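Local coordinates for protein probable amidase (Thermus thermophilus, PDB 2DC0) that is a probable amidase of the amidase family, built around a mixed beta sheet of many strands flanked by helices, at residues G180-K185 with P394-P399. Numbering follows the deposited sequence.
Sequences GVVGFK and PTLALP
Phe184 and Leu396 face each other as a non-hydrogen-bonded antiparallel pair, their side chains on one face of the sheet. With CG anti to the backbone N (chi1 -177°), the Phe184 ring reaches toward the partner strand, presenting its edge to Leu396 CA, which lies near the ring plane 3.9 Å from CD1. At the far tip of the ring, Phe184 CZ meets Pro394 CB at 4.2 Å, the two side chains running side by side in the same direction. Leu396 sends CD1 back across the strand gap, where it touches Val182 CG1 at 3.8 Å and the Phe184 side chain as well; helix 419-430 packs on this face, Leu423 against Phe184 and Val422 against Leu396. On the opposite face, Lys185 and Thr395 cross at an angle, Lys185 CE passing 3.9 Å from Thr395 OG1 in a van der Waals contact. The Lys185 chain bends at its last two torsions, and both NZ and OG1 hydrogen-bond to Val393 O, so one carbonyl gathers both polar ends, while Arg173 packs against Lys185, Thr395 and Ala397. Gly183 opposite Ala397 and Lys185 opposite Thr395 each form a reciprocal pair of backbone bonds, with Ala397 N to Gly183 O at 2.8 Å. Past the last bridge, Pro399 CG rests 3.4 Å from Gly180 O, at the Schellman motif ending helix 173-179. Strands 182-185 and 395-403 thus join as antiparallel neighbours within the central mixed sheet, sandwiched between helices, of the amidase fold.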
loop_
_atom_site.group_PDB
_atom_site.type_symbol
_atom_site.label_atom_id
_atom_site.label_comp_id
_atom_site.label_asym_id
_atom_site.label_seq_id
_atom_site.Cartn_x
_atom_site.Cartn_y
_atom_site.Cartn_z
ATOM N N GLY A 180 15.419 -25.576 -4.564
ATOM C CA GLY A 180 14.732 -26.459 -3.634
ATOM C C GLY A 180 14.856 -26.155 -2.147
ATOM O O GLY A 180 14.880 -27.073 -1.317
ATOM N N VAL A 181 14.945 -24.881 -1.788
ATOM C CA VAL A 181 15.018 -24.531 -0.379
ATOM C C VAL A 181 13.847 -23.613 -0.034
ATOM O O VAL A 181 13.004 -23.312 -0.886
ATOM C CB VAL A 181 16.368 -23.858 -0.014
ATOM C CG1 VAL A 181 17.511 -24.854 -0.201
ATOM C CG2 VAL A 181 16.605 -22.622 -0.868
ATOM N N VAL A 182 13.785 -23.194 1.222
ATOM C CA VAL A 182 12.716 -22.323 1.691
ATOM C C VAL A 182 13.185 -20.878 1.657
ATOM O O VAL A 182 14.306 -20.572 2.060
ATOM C CB VAL A 182 12.304 -22.686 3.140
ATOM C CG1 VAL A 182 11.314 -21.662 3.684
ATOM C CG2 VAL A 182 11.684 -24.078 3.168
ATOM N N GLY A 183 12.331 -19.987 1.170
ATOM C CA GLY A 183 12.698 -18.587 1.120
ATOM C C GLY A 183 11.530 -17.767 1.620
ATOM O O GLY A 183 10.416 -17.923 1.129
ATOM N N PHE A 184 11.751 -16.903 2.601
ATOM C CA PHE A 184 10.643 -16.101 3.093
ATOM C C PHE A 184 10.840 -14.598 2.945
ATOM O O PHE A 184 11.840 -14.041 3.405
ATOM C CB PHE A 184 10.347 -16.439 4.560
ATOM C CG PHE A 184 9.157 -15.702 5.126
ATOM C CD1 PHE A 184 7.911 -15.776 4.505
ATOM C CD2 PHE A 184 9.284 -14.936 6.282
ATOM C CE1 PHE A 184 6.802 -15.092 5.027
ATOM C CE2 PHE A 184 8.189 -14.250 6.815
ATOM C CZ PHE A 184 6.944 -14.325 6.189
ATOM N N LYS A 185 9.889 -13.948 2.276
ATOM C CA LYS A 185 9.923 -12.494 2.116
ATOM C C LYS A 185 8.846 -11.960 3.051
ATOM O O LYS A 185 7.655 -12.030 2.738
ATOM C CB LYS A 185 9.588 -12.053 0.687
ATOM C CG LYS A 185 9.635 -10.518 0.525
ATOM C CD LYS A 185 8.860 -10.019 -0.692
ATOM C CE LYS A 185 7.356 -10.080 -0.459
ATOM N NZ LYS A 185 6.941 -9.176 0.660
ATOM N N PRO A 394 3.579 -10.357 2.880
ATOM C CA PRO A 394 4.384 -11.530 3.242
ATOM C C PRO A 394 4.172 -12.689 2.281
ATOM O O PRO A 394 3.041 -13.104 2.041
ATOM C CB PRO A 394 3.921 -11.844 4.665
ATOM C CG PRO A 394 2.482 -11.385 4.659
ATOM C CD PRO A 394 2.564 -10.074 3.913
ATOM N N THR A 395 5.266 -13.206 1.733
ATOM C CA THR A 395 5.187 -14.301 0.776
ATOM C C THR A 395 6.261 -15.355 1.022
ATOM O O THR A 395 7.450 -15.050 1.095
ATOM C CB THR A 395 5.324 -13.774 -0.660
ATOM O OG1 THR A 395 4.427 -12.668 -0.843
ATOM C CG2 THR A 395 4.983 -14.870 -1.657
ATOM N N LEU A 396 5.821 -16.601 1.151
ATOM C CA LEU A 396 6.720 -17.717 1.390
ATOM C C LEU A 396 6.915 -18.548 0.128
ATOM O O LEU A 396 5.975 -18.733 -0.646
ATOM C CB LEU A 396 6.134 -18.621 2.480
ATOM C CG LEU A 396 6.900 -19.899 2.805
ATOM C CD1 LEU A 396 8.202 -19.527 3.522
ATOM C CD2 LEU A 396 6.055 -20.806 3.696
ATOM N N ALA A 397 8.136 -19.030 -0.088
ATOM C CA ALA A 397 8.411 -19.910 -1.220
ATOM C C ALA A 397 8.935 -21.206 -0.606
ATOM O O ALA A 397 9.865 -21.178 0.198
ATOM C CB ALA A 397 9.469 -19.297 -2.156
ATOM N N LEU A 398 8.308 -22.327 -0.944
ATOM C CA LEU A 398 8.743 -23.633 -0.455
ATOM C C LEU A 398 8.586 -24.671 -1.560
ATOM O O LEU A 398 7.705 -24.551 -2.415
ATOM C CB LEU A 398 7.938 -24.068 0.786
ATOM C CG LEU A 398 6.423 -23.830 0.914
ATOM C CD1 LEU A 398 5.710 -23.976 -0.400
ATOM C CD2 LEU A 398 5.886 -24.827 1.949
ATOM N N PRO A 399 9.441 -25.708 -1.559
ATOM C CA PRO A 399 9.392 -26.765 -2.577
ATOM C C PRO A 399 8.081 -27.520 -2.591
ATOM O O PRO A 399 7.550 -27.851 -1.536
ATOM C CB PRO A 399 10.560 -27.680 -2.196
ATOM C CG PRO A 399 11.485 -26.775 -1.443
ATOM C CD PRO A 399 10.539 -25.956 -0.607
#